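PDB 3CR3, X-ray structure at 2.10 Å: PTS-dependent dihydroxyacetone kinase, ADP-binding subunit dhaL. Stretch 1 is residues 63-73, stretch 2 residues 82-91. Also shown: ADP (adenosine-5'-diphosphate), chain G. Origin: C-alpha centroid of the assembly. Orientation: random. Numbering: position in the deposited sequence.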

ATOM      1  N   ILE A  63      24.595  31.569  -2.232  1.00 16.84           N
ATOM      2  CA  ILE A  63      23.233  31.792  -2.739  1.00 16.84           C
ATOM      3  C   ILE A  63      22.578  30.477  -3.152  1.00 17.18           C
ATOM      4  O   ILE A  63      21.471  30.167  -2.705  1.00 17.04           O
ATOM      5  CB  ILE A  63      23.182  32.775  -3.920  1.00 16.28           C
ATOM      6  CG1 ILE A  63      23.958  34.057  -3.574  1.00 17.57           C
ATOM      7  CG2 ILE A  63      21.716  33.060  -4.311  1.00 15.70           C
ATOM      8  CD1 ILE A  63      24.132  35.037  -4.723  1.00 16.34           C
ATOM      9  N   PHE A  64      23.267  29.722  -4.009  1.00 17.36           N
ATOM     10  CA  PHE A  64      22.770  28.441  -4.494  1.00 17.89           C
ATOM     11  C   PHE A  64      22.475  27.464  -3.342  1.00 18.52           C
ATOM     12  O   PHE A  64      21.467  26.758  -3.371  1.00 18.08           O
ATOM     13  CB  PHE A  64      23.750  27.823  -5.500  1.00 17.71           C
ATOM     14  CG  PHE A  64      23.877  28.592  -6.817  1.00 18.38           C
ATOM     15  CD1 PHE A  64      22.856  29.430  -7.272  1.00 17.35           C
ATOM     16  CD2 PHE A  64      25.002  28.430  -7.616  1.00 17.24           C
ATOM     17  CE1 PHE A  64      22.972  30.112  -8.473  1.00 17.92           C
ATOM     18  CE2 PHE A  64      25.126  29.104  -8.819  1.00 18.36           C
ATOM     19  CZ  PHE A  64      24.103  29.946  -9.255  1.00 18.62           C
ATOM     20  N   LYS A  65      23.348  27.433  -2.332  1.00 19.13           N
ATOM     21  CA  LYS A  65      23.134  26.581  -1.161  1.00 20.40           C
ATOM     22  C   LYS A  65      21.841  26.946  -0.432  1.00 20.27           C
ATOM     23  O   LYS A  65      21.103  26.061   0.004  1.00 20.38           O
ATOM     24  CB  LYS A  65      24.334  26.634  -0.199  1.00 20.32           C
ATOM     25  CG  LYS A  65      24.185  25.693   1.009  1.00 21.41           C
ATOM     26  CD  LYS A  65      25.534  25.308   1.654  1.00 22.43           C
ATOM     27  CE  LYS A  65      25.313  24.392   2.886  1.00 23.84           C
ATOM     28  NZ  LYS A  65      24.420  23.220   2.583  1.00 24.73           N
ATOM     29  N   LYS A  66      21.577  28.248  -0.316  1.00 20.60           N
ATOM     30  CA  LYS A  66      20.370  28.769   0.331  1.00 20.80           C
ATOM     31  C   LYS A  66      19.116  28.427  -0.480  1.00 20.71           C
ATOM     32  O   LYS A  66      18.054  28.110   0.085  1.00 20.13           O
ATOM     33  CB  LYS A  66      20.487  30.287   0.533  1.00 20.75           C
ATOM     34  CG  LYS A  66      19.298  30.955   1.251  1.00 21.69           C
ATOM     35  CD  LYS A  66      19.013  30.333   2.620  1.00 24.28           C
ATOM     36  CE  LYS A  66      19.903  30.912   3.727  1.00 25.45           C
ATOM     37  NZ  LYS A  66      19.771  30.075   4.968  1.00 26.43           N
ATOM     38  N   VAL A  67      19.250  28.488  -1.802  1.00 20.77           N
ATOM     39  CA  VAL A  67      18.166  28.108  -2.710  1.00 20.77           C
ATOM     40  C   VAL A  67      17.871  26.618  -2.528  1.00 21.21           C
ATOM     41  O   VAL A  67      16.726  26.228  -2.311  1.00 21.60           O
ATOM     42  CB  VAL A  67      18.503  28.441  -4.188  1.00 20.99           C
ATOM     43  CG1 VAL A  67      17.424  27.883  -5.151  1.00 20.26           C
ATOM     44  CG2 VAL A  67      18.653  29.934  -4.368  1.00 21.00           C
ATOM     45  N   ALA A  68      18.912  25.799  -2.582  1.00 21.50           N
ATOM     46  CA  ALA A  68      18.762  24.356  -2.437  1.00 22.86           C
ATOM     47  C   ALA A  68      18.004  23.956  -1.151  1.00 23.71           C
ATOM     48  O   ALA A  68      17.048  23.189  -1.209  1.00 23.26           O
ATOM     49  CB  ALA A  68      20.114  23.686  -2.506  1.00 22.54           C
HETATM   50  N   MSE A  69      18.415  24.502  -0.005  1.00 24.38           N
HETATM   51  CA  MSE A  69      17.800  24.152   1.281  1.00 25.99           C
HETATM   52  C   MSE A  69      16.365  24.653   1.425  1.00 24.96           C
HETATM   53  O   MSE A  69      15.526  23.953   1.985  1.00 24.53           O
HETATM   54  CB  MSE A  69      18.652  24.639   2.466  1.00 27.14           C
HETATM   55  CG  MSE A  69      20.096  24.142   2.451  1.00 34.02           C
HETATM   56 SE   MSE A  69      20.276  22.185   2.318  1.00 51.81          SE
HETATM   57  CE  MSE A  69      20.438  21.887   0.402  1.00 45.60           C
ATOM     58  N   THR A  70      16.092  25.851   0.916  1.00 24.59           N
ATOM     59  CA  THR A  70      14.740  26.412   0.944  1.00 24.71           C
ATOM     60  C   THR A  70      13.759  25.570   0.104  1.00 24.98           C
ATOM     61  O   THR A  70      12.682  25.212   0.573  1.00 24.19           O
ATOM     62  CB  THR A  70      14.713  27.889   0.479  1.00 24.38           C
ATOM     63  OG1 THR A  70      15.763  28.621   1.122  1.00 24.21           O
ATOM     64  CG2 THR A  70      13.389  28.530   0.810  1.00 24.49           C
ATOM     65  N   LEU A  71      14.149  25.251  -1.131  1.00 25.73           N
ATOM     66  CA  LEU A  71      13.320  24.424  -2.015  1.00 26.57           C
ATOM     67  C   LEU A  71      13.130  23.014  -1.443  1.00 27.98           C
ATOM     68  O   LEU A  71      12.033  22.456  -1.512  1.00 28.03           O
ATOM     69  CB  LEU A  71      13.885  24.386  -3.452  1.00 25.91           C
ATOM     70  CG  LEU A  71      13.969  25.705  -4.243  1.00 24.36           C
ATOM     71  CD1 LEU A  71      14.521  25.481  -5.662  1.00 23.69           C
ATOM     72  CD2 LEU A  71      12.646  26.458  -4.310  1.00 23.75           C
HETATM   73  N   MSE A  72      14.188  22.459  -0.846  1.00 29.78           N
HETATM   74  CA  MSE A  72      14.123  21.128  -0.233  1.00 32.37           C
HETATM   75  C   MSE A  72      13.150  21.060   0.942  1.00 30.81           C
HETATM   76  O   MSE A  72      12.486  20.050   1.138  1.00 31.14           O
HETATM   77  CB  MSE A  72      15.508  20.644   0.203  1.00 31.97           C
HETATM   78  CG  MSE A  72      16.373  20.131  -0.942  1.00 34.29           C
HETATM   79 SE   MSE A  72      17.749  18.921  -0.311  1.00 40.97          SE
HETATM   80  CE  MSE A  72      19.023  19.031  -1.780  1.00 35.05           C
ATOM     81  N   SER A  73      13.070  22.135   1.718  1.00 30.14           N
ATOM     82  CA  SER A  73      12.132  22.206   2.836  1.00 29.48           C
ATOM     83  C   SER A  73      10.697  22.541   2.419  1.00 28.79           C
ATOM     84  O   SER A  73       9.748  21.907   2.896  1.00 29.09           O
ATOM     85  CB  SER A  73      12.616  23.223   3.873  1.00 29.58           C
ATOM     86  OG  SER A  73      13.834  22.793   4.463  1.00 30.70           O
TER
HETATM   87  PB  ADP G1211       4.960  15.805  -7.899  1.00 15.60           P
HETATM   88  O1B ADP G1211       3.627  16.396  -7.568  1.00 15.51           O
HETATM   89  O2B ADP G1211       5.573  15.066  -6.759  1.00 13.87           O
HETATM   90  O3B ADP G1211       4.973  15.017  -9.209  1.00 14.19           O
HETATM   91  PA  ADP G1211       5.627  18.415  -8.986  1.00 14.17           P
HETATM   92  O1A ADP G1211       4.249  18.394  -9.552  1.00 13.91           O
HETATM   93  O2A ADP G1211       5.995  19.622  -8.155  1.00 16.69           O
HETATM   94  O3A ADP G1211       5.948  17.070  -8.136  1.00 14.44           O
HETATM   95  O5' ADP G1211       6.707  18.274 -10.179  1.00 15.92           O
HETATM   96  C5' ADP G1211       6.441  17.431 -11.305  1.00 15.07           C
HETATM   97  C4' ADP G1211       7.645  17.507 -12.220  1.00 14.79           C
HETATM   98  O4' ADP G1211       8.802  16.906 -11.624  1.00 16.42           O
HETATM   99  C3' ADP G1211       7.442  16.767 -13.530  1.00 14.89           C
HETATM  100  O3' ADP G1211       6.795  17.636 -14.459  1.00 14.91           O
HETATM  101  C2' ADP G1211       8.860  16.390 -13.954  1.00 14.36           C
HETATM  102  O2' ADP G1211       9.466  17.366 -14.804  1.00 10.96           O
HETATM  103  C1' ADP G1211       9.650  16.403 -12.652  1.00 17.13           C
HETATM  104  N9  ADP G1211      10.026  15.026 -12.284  1.00 18.66           N
HETATM  105  C8  ADP G1211       9.212  14.154 -11.650  1.00 18.23           C
HETATM  106  N7  ADP G1211       9.842  12.986 -11.454  1.00 17.35           N
HETATM  107  C5  ADP G1211      11.075  13.107 -11.982  1.00 17.86           C
HETATM  108  C6  ADP G1211      12.251  12.230 -12.119  1.00 16.54           C
HETATM  109  N6  ADP G1211      12.201  10.982 -11.614  1.00 17.11           N
HETATM  110  N1  ADP G1211      13.349  12.728 -12.730  1.00 17.92           N
HETATM  111  C2  ADP G1211      13.402  13.985 -13.212  1.00 17.00           C
HETATM  112  N3  ADP G1211      12.371  14.827 -13.127  1.00 16.87           N
HETATM  113  C4  ADP G1211      11.200  14.449 -12.538  1.00 17.73           C
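Stretch 2, residues 82-91: LYGSAFLAMS

Stretch 2 (82-91) is helical throughout, a segment of a longer helix, and lies antiparallel on the helix of stretch 1 (63-73): the N-to-C directions differ by 163° (signed crossing angle -163°) and the axes approach to 7.6 Å. The pair buries 595 Å², both sides summed, with no hydrogen bond between the stretches. Each helix satisfies its own backbone, as in Leu88 N to Gly84 O (2.9 Å) and Ser91 N to Phe87 O (2.7 Å).

The register pairs Ala68 with Gly84, CA to CA 4.0 Å, and Phe64 with Ser91, CA to CA 4.8 Å. Gly84 has no side chain, and a CB built there would lie 2.4 Å from Met72 CG, a clash, so the bare CA leaves the space that the Met72 side chain occupies. Beside it, Ala68 CB lies 3.1 Å from Gly84 O. The same methyl reaches Leu88 N at 3.6 Å, so a small residue here meets main chain directly. Met72 starts sideways, but with chi1 m and chi2 and chi3 t its extended chain brings CE back over the opposing helix, 3.4 Å from Gly84 C and 3.8 Å from Ser85 OG.

Phe87 is one of two knobs. Its CA-to-CB bond points toward stretch 1, and chi1 m (-82°) with chi2 at -82° seats the ring among Phe64, Val67, Ala68 and Leu71. Val67, at chi1 t, places CG1 over one face of the ring, 3.5 Å from the centroid and 12° off the normal, a CH-pi contact. Phe64 CD1 meets the edge of that ring, 3.8 Å from Phe87 CD1; the ring planes make 59° and the centroids are 5.8 Å apart, an oblique aromatic pair. Leu71 (m, t) directs CD1 to Tyr83 CB at 3.7 Å and to Phe87 CD2 at 4.2 Å. Tyr83 also starts toward stretch 1, but its end leads away and its OH is hydrogen-bonded elsewhere in the structure.

Leu88 is the second knob, held among Lys65, Ala68, Met69 and Met72. Its CA-to-CB bond points sideways, yet the t, p rotamer brings the end nearer: Leu88 CD1 lies 3.5 Å from Met69 CE and Leu88 CD2 3.8 Å from Met72 CE. Met69 in turn starts away and, with chi1 and chi2 both m, folds its selenium-bearing end back to the contact. Lys65 passes along the margin, its NZ 4.2 Å from Leu88 CD1.

Near the C-terminal end of stretch 2, Phe64 CB packs 3.6 Å from Ser91 CA, while the edge of its ring meets Met90 O, 3.4 Å from Phe64 CD2. Met90 (m, t, m) carries its SE 5.3 Å from the centroid of the Phe64 ring. Ser91 OG, with chi1 t, lies 3.3 Å from Lys65 CB. At the other end Leu82 points away from stretch 1, and its CD1 lies 3.2 Å from C4 of the bound ADP.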

ATOM      1  N   LEU A  82      14.475  17.556  -6.612  1.00 14.63           N
ATOM      2  CA  LEU A  82      15.108  17.740  -7.931  1.00 14.85           C
ATOM      3  C   LEU A  82      15.804  19.092  -8.116  1.00 14.12           C
ATOM      4  O   LEU A  82      17.003  19.148  -8.398  1.00 14.07           O
ATOM      5  CB  LEU A  82      14.101  17.493  -9.069  1.00 14.63           C
ATOM      6  CG  LEU A  82      13.568  16.060  -9.174  1.00 15.20           C
ATOM      7  CD1 LEU A  82      12.313  16.071 -10.041  1.00 12.84           C
ATOM      8  CD2 LEU A  82      14.601  15.113  -9.719  1.00 14.85           C
ATOM      9  N   TYR A  83      15.047  20.176  -7.989  1.00 14.41           N
ATOM     10  CA  TYR A  83      15.634  21.519  -8.032  1.00 14.29           C
ATOM     11  C   TYR A  83      16.633  21.735  -6.894  1.00 14.68           C
ATOM     12  O   TYR A  83      17.675  22.374  -7.094  1.00 14.30           O
ATOM     13  CB  TYR A  83      14.552  22.605  -7.976  1.00 14.27           C
ATOM     14  CG  TYR A  83      13.856  22.863  -9.297  1.00 13.67           C
ATOM     15  CD1 TYR A  83      14.544  23.444 -10.359  1.00 14.76           C
ATOM     16  CD2 TYR A  83      12.508  22.538  -9.478  1.00 14.71           C
ATOM     17  CE1 TYR A  83      13.919  23.698 -11.569  1.00 15.38           C
ATOM     18  CE2 TYR A  83      11.866  22.769 -10.696  1.00 14.50           C
ATOM     19  CZ  TYR A  83      12.582  23.351 -11.736  1.00 14.26           C
ATOM     20  OH  TYR A  83      11.991  23.588 -12.947  1.00 13.43           O
ATOM     21  N   GLY A  84      16.297  21.214  -5.712  1.00 15.00           N
ATOM     22  CA  GLY A  84      17.154  21.298  -4.515  1.00 15.42           C
ATOM     23  C   GLY A  84      18.519  20.671  -4.750  1.00 15.96           C
ATOM     24  O   GLY A  84      19.548  21.264  -4.413  1.00 16.31           O
ATOM     25  N   SER A  85      18.533  19.475  -5.337  1.00 15.09           N
ATOM     26  CA  SER A  85      19.790  18.808  -5.655  1.00 15.33           C
ATOM     27  C   SER A  85      20.509  19.502  -6.822  1.00 14.80           C
ATOM     28  O   SER A  85      21.737  19.571  -6.837  1.00 14.24           O
ATOM     29  CB  SER A  85      19.572  17.325  -5.949  1.00 14.86           C
ATOM     30  OG  SER A  85      19.024  16.667  -4.812  1.00 16.04           O
ATOM     31  N   ALA A  86      19.746  20.021  -7.782  1.00 14.60           N
ATOM     32  CA  ALA A  86      20.342  20.813  -8.860  1.00 14.92           C
ATOM     33  C   ALA A  86      21.096  21.990  -8.241  1.00 14.87           C
ATOM     34  O   ALA A  86      22.280  22.161  -8.473  1.00 14.30           O
ATOM     35  CB  ALA A  86      19.275  21.299  -9.861  1.00 14.77           C
ATOM     36  N   PHE A  87      20.419  22.771  -7.403  1.00 15.12           N
ATOM     37  CA  PHE A  87      21.058  23.928  -6.805  1.00 16.07           C
ATOM     38  C   PHE A  87      22.220  23.580  -5.873  1.00 16.30           C
ATOM     39  O   PHE A  87      23.206  24.300  -5.819  1.00 16.70           O
ATOM     40  CB  PHE A  87      20.022  24.869  -6.171  1.00 16.43           C
ATOM     41  CG  PHE A  87      19.375  25.787  -7.181  1.00 16.77           C
ATOM     42  CD1 PHE A  87      20.018  26.948  -7.586  1.00 16.49           C
ATOM     43  CD2 PHE A  87      18.151  25.456  -7.768  1.00 16.74           C
ATOM     44  CE1 PHE A  87      19.458  27.786  -8.545  1.00 16.85           C
ATOM     45  CE2 PHE A  87      17.579  26.283  -8.727  1.00 16.34           C
ATOM     46  CZ  PHE A  87      18.230  27.449  -9.118  1.00 16.89           C
ATOM     47  N   LEU A  88      22.121  22.452  -5.182  1.00 16.94           N
ATOM     48  CA  LEU A  88      23.178  22.024  -4.279  1.00 17.55           C
ATOM     49  C   LEU A  88      24.478  21.744  -5.035  1.00 17.41           C
ATOM     50  O   LEU A  88      25.561  22.143  -4.595  1.00 16.85           O
ATOM     51  CB  LEU A  88      22.730  20.787  -3.494  1.00 17.24           C
ATOM     52  CG  LEU A  88      23.492  20.453  -2.216  1.00 19.44           C
ATOM     53  CD1 LEU A  88      23.522  21.632  -1.216  1.00 20.47           C
ATOM     54  CD2 LEU A  88      22.861  19.233  -1.583  1.00 21.02           C
ATOM     55  N   ALA A  89      24.361  21.057  -6.168  1.00 17.37           N
ATOM     56  CA  ALA A  89      25.516  20.750  -7.008  1.00 18.29           C
ATOM     57  C   ALA A  89      26.091  22.032  -7.604  1.00 19.35           C
ATOM     58  O   ALA A  89      27.311  22.217  -7.637  1.00 19.20           O
ATOM     59  CB  ALA A  89      25.125  19.789  -8.098  1.00 18.08           C
HETATM   60  N   MSE A  90      25.203  22.924  -8.050  1.00 20.59           N
HETATM   61  CA  MSE A  90      25.598  24.241  -8.557  1.00 23.01           C
HETATM   62  C   MSE A  90      26.300  25.065  -7.487  1.00 20.81           C
HETATM   63  O   MSE A  90      27.232  25.810  -7.782  1.00 20.02           O
HETATM   64  CB  MSE A  90      24.394  25.002  -9.121  1.00 22.10           C
HETATM   65  CG  MSE A  90      23.809  24.348 -10.367  1.00 25.94           C
HETATM   66 SE   MSE A  90      22.238  25.272 -11.055  1.00 32.21          SE
HETATM   67  CE  MSE A  90      20.849  24.653  -9.944  1.00 30.89           C
ATOM     68  N   SER A  91      25.845  24.924  -6.247  1.00 20.55           N
ATOM     69  CA  SER A  91      26.508  25.560  -5.115  1.00 20.11           C
ATOM     70  C   SER A  91      27.964  25.075  -5.023  1.00 20.03           C
ATOM     71  O   SER A  91      28.896  25.881  -4.928  1.00 19.24           O
ATOM     72  CB  SER A  91      25.758  25.271  -3.811  1.00 20.10           C
ATOM     73  OG  SER A  91      26.375  25.923  -2.719  1.00 20.21           O
TER